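Local coordinates for protein angel homolog 2 (PDB 6RVZ) that probably hydrolyses 2',3'-cyclic phosphate ends of RNA with the help of a magnesium ion, and may also bind the 3' untranslated regions of messenger RNA, at residues M55-L60 against P87-E92; C102-Q107 against D137-C142; G235-V240 against V363-Y368. All coordinates share one frame; numbering follows the deposited sequence.

Interaction 1 (M55-L60 against P87-E92); sequences MSYNIL and PNILKE. With KL2 (adenosine-2',3'-vanadate), chain B.
Tyr-57 swings its ring away from its own backbone N (chi1 -161°), while Glu-92 turns CG beside its backbone N (chi1 -84°) and then runs extended to its carboxylate. Phenol and acid therefore meet from opposite sides of the gap between a strand and a helix. Tyr-57 OH donates to Glu-92 OE1 over 2.7 Å, and OE1 receives it on its syn lone pair, the side of OE2; the carboxylate plane is turned 89° to the ring, with OE1 at the ring's edge.

Further along, the contact becomes apolar. CG2 of Ile-89 sits 4.1 Å from CE2 of Tyr-57, and that same methyl lies 4.1 Å from CG2 of Ile-59, where the two isoleucines cross at about a right angle. The other branch of Ile-89 brings CD1 to 3.7 Å from the carbonyl O of Ile-59. A branched residue suits this place because its two arms reach two targets. Earlier in the strand, Met-55 CE adds a looser touch, 4.4 Å from the carbonyl O of Glu-92.

Over these segments, strand 55-58 and helix 87-92 run nearly antiparallel; strand 49-58, helix 82-96 and strand 100-107 form a beta-alpha-beta crossover whose two strands are parallel neighbours. As the strand ends, Asn-58 OD1 accepts from Leu-60 N (3.1 Å) in the carbonyl plane, an Asx turn that directs ND2 toward the active site; ND2 lies 2.9 Å from O3V of the adenosine vanadate and is hydrogen-bonded to Asp-236 and Glu-105. Arg-85 holds the carbonyls of Ile-59 and Leu-60.

Tyrosine thus combines a greasy ring for Ile-89 with a hydroxyl that finds an acceptor in a buried contact, and its hydrogen bond probably helps to stabilise the negative charge of Glu-92.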
loop_
_atom_site.group_PDB
_atom_site.type_symbol
_atom_site.label_atom_id
_atom_site.label_comp_id
_atom_site.label_asym_id
_atom_site.label_seq_id
_atom_site.Cartn_x
_atom_site.Cartn_y
_atom_site.Cartn_z
ATOM N N MET A 55 0.393 -9.839 4.307
ATOM C CA MET A 55 1.083 -9.751 3.027
ATOM C C MET A 55 0.558 -8.545 2.245
ATOM O O MET A 55 -0.649 -8.412 2.059
ATOM C CB MET A 55 0.846 -11.012 2.187
ATOM C CG MET A 55 1.581 -11.006 0.854
ATOM S SD MET A 55 1.125 -12.406 -0.203
ATOM C CE MET A 55 2.148 -13.693 0.506
ATOM N N SER A 56 1.478 -7.686 1.778
ATOM C CA SER A 56 1.166 -6.616 0.841
ATOM C C SER A 56 1.829 -6.914 -0.505
ATOM O O SER A 56 3.045 -7.097 -0.566
ATOM C CB SER A 56 1.592 -5.271 1.381
ATOM O OG SER A 56 1.221 -4.227 0.490
ATOM N N TYR A 57 1.027 -6.955 -1.582
ATOM C CA TYR A 57 1.501 -7.417 -2.880
ATOM C C TYR A 57 0.756 -6.712 -4.017
ATOM O O TYR A 57 -0.451 -6.882 -4.169
ATOM C CB TYR A 57 1.339 -8.939 -2.979
ATOM C CG TYR A 57 2.166 -9.632 -4.036
ATOM C CD1 TYR A 57 3.232 -9.004 -4.662
ATOM C CD2 TYR A 57 1.907 -10.951 -4.379
ATOM C CE1 TYR A 57 3.994 -9.653 -5.620
ATOM C CE2 TYR A 57 2.662 -11.616 -5.331
ATOM C CZ TYR A 57 3.712 -10.966 -5.955
ATOM O OH TYR A 57 4.466 -11.613 -6.891
ATOM N N ASN A 58 1.490 -5.910 -4.803
ATOM C CA ASN A 58 1.053 -5.392 -6.089
ATOM C C ASN A 58 1.304 -6.501 -7.104
ATOM O O ASN A 58 2.458 -6.820 -7.388
ATOM C CB ASN A 58 1.794 -4.088 -6.411
ATOM C CG ASN A 58 1.403 -3.468 -7.736
ATOM O OD1 ASN A 58 1.147 -4.174 -8.710
ATOM N ND2 ASN A 58 1.351 -2.147 -7.783
ATOM N N ILE A 59 0.231 -7.118 -7.616
ATOM C CA ILE A 59 0.367 -8.336 -8.401
ATOM C C ILE A 59 0.511 -8.043 -9.900
ATOM O O ILE A 59 0.725 -8.982 -10.665
ATOM C CB ILE A 59 -0.795 -9.314 -8.113
ATOM C CG1 ILE A 59 -2.146 -8.818 -8.635
ATOM C CG2 ILE A 59 -0.849 -9.630 -6.625
ATOM C CD1 ILE A 59 -3.236 -9.865 -8.586
ATOM N N LEU A 60 0.403 -6.766 -10.311
ATOM C CA LEU A 60 0.524 -6.308 -11.693
ATOM C C LEU A 60 -0.686 -6.755 -12.514
ATOM O O LEU A 60 -0.821 -7.934 -12.847
ATOM C CB LEU A 60 1.844 -6.760 -12.331
ATOM C CG LEU A 60 2.059 -6.383 -13.801
ATOM C CD1 LEU A 60 1.940 -4.885 -14.058
ATOM C CD2 LEU A 60 3.417 -6.892 -14.256
ATOM N N PRO A 87 -0.863 -18.533 -11.986
ATOM C CA PRO A 87 -0.528 -19.729 -11.210
ATOM C C PRO A 87 0.667 -19.534 -10.273
ATOM O O PRO A 87 0.674 -20.064 -9.163
ATOM C CB PRO A 87 -0.224 -20.790 -12.280
ATOM C CG PRO A 87 -0.981 -20.315 -13.505
ATOM C CD PRO A 87 -0.925 -18.804 -13.431
ATOM N N ASN A 88 1.670 -18.764 -10.724
ATOM C CA ASN A 88 2.849 -18.450 -9.928
ATOM C C ASN A 88 2.468 -17.573 -8.733
ATOM O O ASN A 88 2.914 -17.825 -7.613
ATOM C CB ASN A 88 3.935 -17.763 -10.767
ATOM C CG ASN A 88 4.830 -18.724 -11.520
ATOM O OD1 ASN A 88 4.843 -19.924 -11.247
ATOM N ND2 ASN A 88 5.594 -18.201 -12.466
ATOM N N ILE A 89 1.660 -16.533 -8.989
ATOM C CA ILE A 89 1.225 -15.594 -7.964
ATOM C C ILE A 89 0.378 -16.335 -6.926
ATOM O O ILE A 89 0.563 -16.136 -5.729
ATOM C CB ILE A 89 0.478 -14.393 -8.594
ATOM C CG1 ILE A 89 1.415 -13.529 -9.444
ATOM C CG2 ILE A 89 -0.228 -13.559 -7.532
ATOM C CD1 ILE A 89 0.707 -12.642 -10.444
ATOM N N LEU A 90 -0.535 -17.199 -7.390
ATOM C CA LEU A 90 -1.387 -17.984 -6.505
ATOM C C LEU A 90 -0.544 -18.948 -5.664
ATOM O O LEU A 90 -0.830 -19.137 -4.484
ATOM C CB LEU A 90 -2.436 -18.737 -7.337
ATOM C CG LEU A 90 -3.383 -19.647 -6.550
ATOM C CD1 LEU A 90 -4.149 -18.865 -5.494
ATOM C CD2 LEU A 90 -4.351 -20.365 -7.478
ATOM N N LYS A 91 0.488 -19.552 -6.274
ATOM C CA LYS A 91 1.386 -20.469 -5.580
ATOM C C LYS A 91 2.113 -19.754 -4.438
ATOM O O LYS A 91 2.289 -20.328 -3.365
ATOM C CB LYS A 91 2.406 -21.087 -6.547
ATOM C CG LYS A 91 2.025 -22.444 -7.126
ATOM C CD LYS A 91 3.068 -23.013 -8.070
ATOM C CE LYS A 91 2.571 -24.208 -8.858
ATOM N NZ LYS A 91 1.710 -23.801 -9.995
ATOM N N GLU A 92 2.555 -18.512 -4.687
ATOM C CA GLU A 92 3.193 -17.678 -3.677
ATOM C C GLU A 92 2.256 -17.456 -2.492
ATOM O O GLU A 92 2.652 -17.648 -1.344
ATOM C CB GLU A 92 3.556 -16.302 -4.239
ATOM C CG GLU A 92 4.873 -16.255 -4.982
ATOM C CD GLU A 92 5.258 -14.844 -5.387
ATOM O OE1 GLU A 92 4.584 -14.283 -6.279
ATOM O OE2 GLU A 92 6.209 -14.301 -4.790
HETATM O O2V KL2 B . 4.964 1.910 -10.595
HETATM V V KL2 B . 3.218 1.150 -10.083
HETATM O "O2'" KL2 B . 2.739 0.925 -12.001
HETATM O O1V KL2 B . 3.603 1.513 -8.050
HETATM O O3V KL2 B . 2.998 -0.916 -9.797
HETATM O "O3'" KL2 B . 1.598 2.317 -10.108
HETATM C "C3'" KL2 B . 1.109 2.569 -11.426
HETATM C "C2'" KL2 B . 2.088 2.090 -12.480
HETATM C "C4'" KL2 B . -0.146 1.799 -11.791
HETATM C "C5'" KL2 B . -1.402 2.490 -11.266
HETATM O "O5'" KL2 B . -1.606 3.732 -11.950
HETATM O "O4'" KL2 B . -0.112 1.693 -13.228
HETATM C "C1'" KL2 B . 1.242 1.803 -13.706
HETATM N N1 KL2 B . 4.561 4.534 -16.657
HETATM C C2 KL2 B . 4.829 3.526 -15.809
HETATM N N3 KL2 B . 3.855 2.915 -15.115
HETATM C C4 KL2 B . 2.567 3.313 -15.255
HETATM C C5 KL2 B . 2.272 4.356 -16.121
HETATM C C6 KL2 B . 3.296 4.969 -16.830
HETATM N N6 KL2 B . 3.031 5.988 -17.681
HETATM N N7 KL2 B . 0.946 4.558 -16.074
HETATM C C8 KL2 B . 0.446 3.660 -15.205
HETATM N N9 KL2 B . 1.421 2.904 -14.701
#

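Interaction 2 (C102-Q107 against D137-C142); sequences CLQEVQ and DGCAIC. With MG (magnesium ion), chain C; KL2 (adenosine-2',3'-vanadate), chain B.
The peptide carbonyl of Val-106 is approached from above its plane by Gly-138 N, 43° out of it, whereas the carbonyl of Ala-140 receives Leu-103 N in its plane, at 2.9 Å. The difference reflects a G1 beta bulge in the antiparallel pair of strands 100-107 and 137-144: Glu-105 and Val-106 both face Gly-138, and the register slips by one. Glu-105 takes the positive phi that a G1 bulge needs, unusual for a residue other than glycine. Gly-138 O accepts Val-106 N at 3.0 Å, and Gly-138, its backbone nearly fully extended, takes both bonds with Val-106.

A water stitches the corner, donating to Asp-137 OD2 (2.8 Å) and accepting from Glu-105 N; Asp-137 OD1 is held by a salt bridge to Arg-131. On one face of the sheet Val-106 CG2 touches Ala-140 CB at 4.3 Å, and on the other Cys-102 SG meets Ile-141 CG1.

The bulge turns Glu-105 out of the strand toward the active site. Its chain runs extended beyond CG (chi2 -165°), with OE1 bonded to Ser-61 N and to a water on the metal, while OE2 binds the magnesium ion directly at 2.1 Å.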
loop_
_atom_site.group_PDB
_atom_site.type_symbol
_atom_site.label_atom_id
_atom_site.label_comp_id
_atom_site.label_asym_id
_atom_site.label_seq_id
_atom_site.Cartn_x
_atom_site.Cartn_y
_atom_site.Cartn_z
ATOM N N CYS A 102 -3.235 -7.891 1.547
ATOM C CA CYS A 102 -3.496 -6.577 0.974
ATOM C C CYS A 102 -2.887 -6.516 -0.426
ATOM O O CYS A 102 -1.671 -6.409 -0.568
ATOM C CB CYS A 102 -2.934 -5.469 1.856
ATOM S SG CYS A 102 -3.849 -5.261 3.405
ATOM N N LEU A 103 -3.739 -6.603 -1.455
ATOM C CA LEU A 103 -3.294 -6.688 -2.837
ATOM C C LEU A 103 -3.621 -5.391 -3.578
ATOM O O LEU A 103 -4.631 -4.750 -3.291
ATOM C CB LEU A 103 -3.980 -7.883 -3.510
ATOM C CG LEU A 103 -3.886 -9.217 -2.770
ATOM C CD1 LEU A 103 -4.738 -10.268 -3.458
ATOM C CD2 LEU A 103 -2.445 -9.693 -2.666
ATOM N N GLN A 104 -2.757 -5.031 -4.540
ATOM C CA GLN A 104 -2.971 -3.904 -5.437
ATOM C C GLN A 104 -2.910 -4.402 -6.883
ATOM O O GLN A 104 -2.374 -5.479 -7.147
ATOM C CB GLN A 104 -1.931 -2.808 -5.184
ATOM C CG GLN A 104 -1.863 -2.347 -3.731
ATOM C CD GLN A 104 -0.931 -3.187 -2.890
ATOM O OE1 GLN A 104 0.126 -3.621 -3.345
ATOM N NE2 GLN A 104 -1.316 -3.420 -1.645
ATOM N N GLU A 105 -3.469 -3.600 -7.803
ATOM C CA GLU A 105 -3.574 -3.917 -9.223
ATOM C C GLU A 105 -4.297 -5.250 -9.423
ATOM O O GLU A 105 -3.876 -6.088 -10.220
ATOM C CB GLU A 105 -2.201 -3.923 -9.899
ATOM C CG GLU A 105 -1.529 -2.564 -9.940
ATOM C CD GLU A 105 -0.364 -2.474 -10.912
ATOM O OE1 GLU A 105 -0.384 -3.191 -11.932
ATOM O OE2 GLU A 105 0.561 -1.685 -10.646
ATOM N N VAL A 106 -5.407 -5.419 -8.696
ATOM C CA VAL A 106 -6.273 -6.579 -8.824
ATOM C C VAL A 106 -7.304 -6.272 -9.908
ATOM O O VAL A 106 -8.222 -5.485 -9.683
ATOM C CB VAL A 106 -6.935 -6.916 -7.472
ATOM C CG1 VAL A 106 -7.915 -8.074 -7.587
ATOM C CG2 VAL A 106 -5.902 -7.198 -6.391
ATOM N N GLN A 107 -7.129 -6.890 -11.085
ATOM C CA GLN A 107 -7.965 -6.629 -12.247
ATOM C C GLN A 107 -9.342 -7.261 -12.032
ATOM O O GLN A 107 -9.433 -8.413 -11.612
ATOM C CB GLN A 107 -7.270 -7.172 -13.499
ATOM C CG GLN A 107 -7.763 -6.556 -14.799
ATOM C CD GLN A 107 -6.836 -6.886 -15.942
ATOM O OE1 GLN A 107 -5.704 -6.411 -15.999
ATOM N NE2 GLN A 107 -7.309 -7.713 -16.860
ATOM N N ASP A 137 -8.957 -2.004 -12.388
ATOM C CA ASP A 137 -8.184 -2.686 -11.364
ATOM C C ASP A 137 -8.436 -1.972 -10.038
ATOM O O ASP A 137 -8.981 -0.872 -10.022
ATOM C CB ASP A 137 -6.694 -2.723 -11.715
ATOM C CG ASP A 137 -6.024 -1.357 -11.724
ATOM O OD1 ASP A 137 -5.903 -0.774 -12.818
ATOM O OD2 ASP A 137 -5.612 -0.896 -10.637
ATOM N N GLY A 138 -8.036 -2.602 -8.932
ATOM C CA GLY A 138 -8.295 -2.037 -7.621
ATOM C C GLY A 138 -7.509 -2.726 -6.512
ATOM O O GLY A 138 -6.571 -3.480 -6.772
ATOM N N CYS A 139 -7.921 -2.422 -5.276
ATOM C CA CYS A 139 -7.352 -2.994 -4.070
ATOM C C CYS A 139 -8.287 -4.066 -3.521
ATOM O O CYS A 139 -9.509 -3.938 -3.596
ATOM C CB CYS A 139 -7.148 -1.929 -3.001
ATOM S SG CYS A 139 -5.971 -0.637 -3.472
ATOM N N ALA A 140 -7.688 -5.120 -2.960
ATOM C CA ALA A 140 -8.419 -6.125 -2.211
ATOM C C ALA A 140 -7.771 -6.275 -0.838
ATOM O O ALA A 140 -6.550 -6.206 -0.717
ATOM C CB ALA A 140 -8.433 -7.429 -2.970
ATOM N N ILE A 141 -8.610 -6.412 0.194
ATOM C CA ILE A 141 -8.169 -6.871 1.499
ATOM C C ILE A 141 -8.865 -8.202 1.762
ATOM O O ILE A 141 -10.092 -8.274 1.754
ATOM C CB ILE A 141 -8.443 -5.830 2.605
ATOM C CG1 ILE A 141 -7.795 -4.478 2.291
ATOM C CG2 ILE A 141 -7.991 -6.365 3.957
ATOM C CD1 ILE A 141 -8.123 -3.377 3.280
ATOM N N CYS A 142 -8.056 -9.249 1.966
ATOM C CA CYS A 142 -8.542 -10.590 2.239
ATOM C C CYS A 142 -8.015 -11.041 3.600
ATOM O O CYS A 142 -6.914 -10.666 3.997
ATOM C CB CYS A 142 -8.108 -11.554 1.140
ATOM S SG CYS A 142 -8.371 -10.909 -0.534
HETATM MG MG MG C . 2.392 -1.256 -11.687
HETATM O O2V KL2 B . 4.964 1.910 -10.595
HETATM V V KL2 B . 3.218 1.150 -10.083
HETATM O "O2'" KL2 B . 2.739 0.925 -12.001
HETATM O O1V KL2 B . 3.603 1.513 -8.050
HETATM O O3V KL2 B . 2.998 -0.916 -9.797
HETATM O "O3'" KL2 B . 1.598 2.317 -10.108
HETATM C "C3'" KL2 B . 1.109 2.569 -11.426
HETATM C "C2'" KL2 B . 2.088 2.090 -12.480
HETATM C "C4'" KL2 B . -0.146 1.799 -11.791
HETATM C "C5'" KL2 B . -1.402 2.490 -11.266
HETATM O "O5'" KL2 B . -1.606 3.732 -11.950
HETATM O "O4'" KL2 B . -0.112 1.693 -13.228
HETATM C "C1'" KL2 B . 1.242 1.803 -13.706
HETATM N N1 KL2 B . 4.561 4.534 -16.657
HETATM C C2 KL2 B . 4.829 3.526 -15.809
HETATM N N3 KL2 B . 3.855 2.915 -15.115
HETATM C C4 KL2 B . 2.567 3.313 -15.255
HETATM C C5 KL2 B . 2.272 4.356 -16.121
HETATM C C6 KL2 B . 3.296 4.969 -16.830
HETATM N N6 KL2 B . 3.031 5.988 -17.681
HETATM N N7 KL2 B . 0.946 4.558 -16.074
HETATM C C8 KL2 B . 0.446 3.660 -15.205
HETATM N N9 KL2 B . 1.421 2.904 -14.701
HETATM O O HOH W 1 -4.393 -0.853 -8.066
HETATM O O HOH W 2 1.392 -1.670 -13.351
HETATM O O HOH W 3 4.290 -1.469 -12.540
HETATM O O HOH W 4 2.639 -3.302 -10.999
#

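Interaction 3 (G235-V240 against V363-Y368); sequences GDFNSV and VDYIFY. With KL2 (adenosine-2',3'-vanadate), chain B.
Backbone hydrogen bonds join Gly-235 and Tyr-365 in both directions, and Phe-237 N continues the pairing by donating to Val-363 O at 3.0 Å after the strand has ended. The backbone angles of Gly-235 would jam a side chain against the preceding carbonyl, and Phe-237 would crowd it too. Tyr-365 OH donates to Ser-239 O (2.6 Å), which lies in plane at the ring's edge; this bond ties the loop after strand 231-236 to strand 360-369.

Aromatic packing comes next. Phe-367 presents its edge to one face of Phe-237 in a T-shaped stack, centroids 5.7 Å apart and planes at 85°, and Phe-237 CD1 also touches Tyr-365 CD2 at 3.9 Å. Flat, apolar rings suit this interior, which helix 244-251 covers.

The polar side carries the active site. Asp-236 OD1 accepts Asn-238 N, an Asx turn, and has Val-363 CG2 alongside at 3.3 Å. Asn-238 ND2 donates to O3' of the adenosine vanadate over 3.2 Å, nearly straight at 167°, and also to Leu-196 O.

Asp-364 OD1 comes within 3.9 Å of Asp-236 OD2, and Asn-58 ND2 donates to that same OD2. OD2 of Asp-364 is bonded to Thr-353 OG1 and to His-418 ND1, whose NE2 is hydrogen-bonded to the ligand. This Asp-His pair, as in other DNase I-like enzymes, probably orients the imidazole against the vanadate.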
loop_
_atom_site.group_PDB
_atom_site.type_symbol
_atom_site.label_atom_id
_atom_site.label_comp_id
_atom_site.label_asym_id
_atom_site.label_seq_id
_atom_site.Cartn_x
_atom_site.Cartn_y
_atom_site.Cartn_z
ATOM N N GLY A 235 0.110 -0.914 1.294
ATOM C CA GLY A 235 -0.207 -0.459 -0.047
ATOM C C GLY A 235 1.008 -0.015 -0.856
ATOM O O GLY A 235 2.140 -0.001 -0.370
ATOM N N ASP A 236 0.710 0.328 -2.114
ATOM C CA ASP A 236 1.638 0.942 -3.044
ATOM C C ASP A 236 1.411 2.453 -2.992
ATOM O O ASP A 236 0.413 2.952 -3.508
ATOM C CB ASP A 236 1.419 0.348 -4.437
ATOM C CG ASP A 236 2.426 0.783 -5.484
ATOM O OD1 ASP A 236 3.088 1.824 -5.273
ATOM O OD2 ASP A 236 2.535 0.076 -6.509
ATOM N N PHE A 237 2.340 3.172 -2.351
ATOM C CA PHE A 237 2.199 4.602 -2.118
ATOM C C PHE A 237 2.915 5.410 -3.204
ATOM O O PHE A 237 2.851 6.637 -3.194
ATOM C CB PHE A 237 2.707 4.942 -0.714
ATOM C CG PHE A 237 1.824 4.429 0.396
ATOM C CD1 PHE A 237 1.869 3.097 0.780
ATOM C CD2 PHE A 237 0.934 5.272 1.045
ATOM C CE1 PHE A 237 1.049 2.620 1.791
ATOM C CE2 PHE A 237 0.116 4.795 2.057
ATOM C CZ PHE A 237 0.174 3.470 2.429
ATOM N N ASN A 238 3.592 4.719 -4.136
ATOM C CA ASN A 238 4.289 5.345 -5.255
ATOM C C ASN A 238 5.196 6.469 -4.747
ATOM O O ASN A 238 5.378 7.484 -5.418
ATOM C CB ASN A 238 3.305 5.802 -6.341
ATOM C CG ASN A 238 3.054 4.746 -7.399
ATOM O OD1 ASN A 238 3.991 4.119 -7.890
ATOM N ND2 ASN A 238 1.799 4.551 -7.768
ATOM N N SER A 239 5.784 6.250 -3.564
ATOM C CA SER A 239 6.664 7.200 -2.901
ATOM C C SER A 239 7.810 6.420 -2.262
ATOM O O SER A 239 7.590 5.323 -1.755
ATOM C CB SER A 239 5.917 8.016 -1.868
ATOM O OG SER A 239 4.769 8.636 -2.431
ATOM N N VAL A 240 9.021 6.994 -2.286
ATOM C CA VAL A 240 10.231 6.280 -1.903
ATOM C C VAL A 240 10.560 6.592 -0.444
ATOM O O VAL A 240 10.113 7.608 0.089
ATOM C CB VAL A 240 11.409 6.619 -2.838
ATOM C CG1 VAL A 240 11.105 6.233 -4.277
ATOM C CG2 VAL A 240 11.822 8.081 -2.753
ATOM N N VAL A 363 8.433 1.336 -3.258
ATOM C CA VAL A 363 7.216 2.141 -3.213
ATOM C C VAL A 363 6.126 1.427 -2.408
ATOM O O VAL A 363 5.053 1.991 -2.214
ATOM C CB VAL A 363 6.704 2.502 -4.625
ATOM C CG1 VAL A 363 7.678 3.401 -5.371
ATOM C CG2 VAL A 363 6.370 1.270 -5.455
ATOM N N ASP A 364 6.404 0.200 -1.939
ATOM C CA ASP A 364 5.454 -0.604 -1.185
ATOM C C ASP A 364 5.858 -0.597 0.287
ATOM O O ASP A 364 7.047 -0.622 0.603
ATOM C CB ASP A 364 5.399 -2.039 -1.719
ATOM C CG ASP A 364 5.049 -2.135 -3.193
ATOM O OD1 ASP A 364 3.849 -2.022 -3.523
ATOM O OD2 ASP A 364 5.984 -2.313 -4.001
ATOM N N TYR A 365 4.858 -0.561 1.180
ATOM C CA TYR A 365 5.090 -0.491 2.615
ATOM C C TYR A 365 4.027 -1.292 3.367
ATOM O O TYR A 365 2.896 -1.431 2.903
ATOM C CB TYR A 365 5.093 0.966 3.092
ATOM C CG TYR A 365 6.069 1.863 2.373
ATOM C CD1 TYR A 365 7.371 2.021 2.824
ATOM C CD2 TYR A 365 5.694 2.544 1.225
ATOM C CE1 TYR A 365 8.273 2.835 2.156
ATOM C CE2 TYR A 365 6.583 3.360 0.545
ATOM C CZ TYR A 365 7.877 3.508 1.012
ATOM O OH TYR A 365 8.753 4.314 0.349
ATOM N N ILE A 366 4.427 -1.838 4.524
ATOM C CA ILE A 366 3.501 -2.238 5.572
ATOM C C ILE A 366 3.785 -1.353 6.784
ATOM O O ILE A 366 4.837 -1.479 7.407
ATOM C CB ILE A 366 3.629 -3.736 5.918
ATOM C CG1 ILE A 366 3.376 -4.634 4.704
ATOM C CG2 ILE A 366 2.710 -4.091 7.082
ATOM C CD1 ILE A 366 3.612 -6.112 4.961
ATOM N N PHE A 367 2.853 -0.438 7.080
ATOM C CA PHE A 367 2.903 0.379 8.282
ATOM C C PHE A 367 2.020 -0.260 9.352
ATOM O O PHE A 367 1.048 -0.937 9.022
ATOM C CB PHE A 367 2.448 1.810 7.981
ATOM C CG PHE A 367 3.309 2.560 6.995
ATOM C CD1 PHE A 367 4.549 3.054 7.367
ATOM C CD2 PHE A 367 2.873 2.786 5.699
ATOM C CE1 PHE A 367 5.337 3.750 6.464
ATOM C CE2 PHE A 367 3.662 3.484 4.797
ATOM C CZ PHE A 367 4.891 3.967 5.182
ATOM N N TYR A 368 2.369 -0.035 10.628
ATOM C CA TYR A 368 1.608 -0.568 11.749
ATOM C C TYR A 368 1.753 0.352 12.963
ATOM O O TYR A 368 2.754 1.054 13.100
ATOM C CB TYR A 368 2.060 -1.997 12.067
ATOM C CG TYR A 368 3.465 -2.105 12.607
ATOM C CD1 TYR A 368 3.700 -2.238 13.965
ATOM C CD2 TYR A 368 4.563 -2.058 11.760
ATOM C CE1 TYR A 368 4.988 -2.327 14.471
ATOM C CE2 TYR A 368 5.857 -2.143 12.249
ATOM C CZ TYR A 368 6.070 -2.279 13.610
ATOM O OH TYR A 368 7.339 -2.366 14.099
HETATM O O2V KL2 B . 4.964 1.910 -10.595
HETATM V V KL2 B . 3.218 1.150 -10.083
HETATM O "O2'" KL2 B . 2.739 0.925 -12.001
HETATM O O1V KL2 B . 3.603 1.513 -8.050
HETATM O O3V KL2 B . 2.998 -0.916 -9.797
HETATM O "O3'" KL2 B . 1.598 2.317 -10.108
HETATM C "C3'" KL2 B . 1.109 2.569 -11.426
HETATM C "C2'" KL2 B . 2.088 2.090 -12.480
HETATM C "C4'" KL2 B . -0.146 1.799 -11.791
HETATM C "C5'" KL2 B . -1.402 2.490 -11.266
HETATM O "O5'" KL2 B . -1.606 3.732 -11.950
HETATM O "O4'" KL2 B . -0.112 1.693 -13.228
HETATM C "C1'" KL2 B . 1.242 1.803 -13.706
HETATM N N1 KL2 B . 4.561 4.534 -16.657
HETATM C C2 KL2 B . 4.829 3.526 -15.809
HETATM N N3 KL2 B . 3.855 2.915 -15.115
HETATM C C4 KL2 B . 2.567 3.313 -15.255
HETATM C C5 KL2 B . 2.272 4.356 -16.121
HETATM C C6 KL2 B . 3.296 4.969 -16.830
HETATM N N6 KL2 B . 3.031 5.988 -17.681
HETATM N N7 KL2 B . 0.946 4.558 -16.074
HETATM C C8 KL2 B . 0.446 3.660 -15.205
HETATM N N9 KL2 B . 1.421 2.904 -14.701
#

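From the N terminus, interaction 1 closes first, folding helix 82-96 back on strand 49-58. The chain then enters strand 100-107, and interaction 2 closes a loop through helix 108-121 and strand 124-130. Interaction 3 spans much the longest loop, bringing strand 360-369 onto strand 231-236. The three follow in series, neither nested nor crossed. Interactions 1 and 2 both reach one sheet, where strands 49-58 and 100-107 are neighbours; interaction 3 belongs to the other. The two sheets pack face to face through Ser-56 against Ile-366 and Gln-104 against Gly-235, the sandwich of the DNase I-like fold, and a segment of each contact touches the adenosine vanadate.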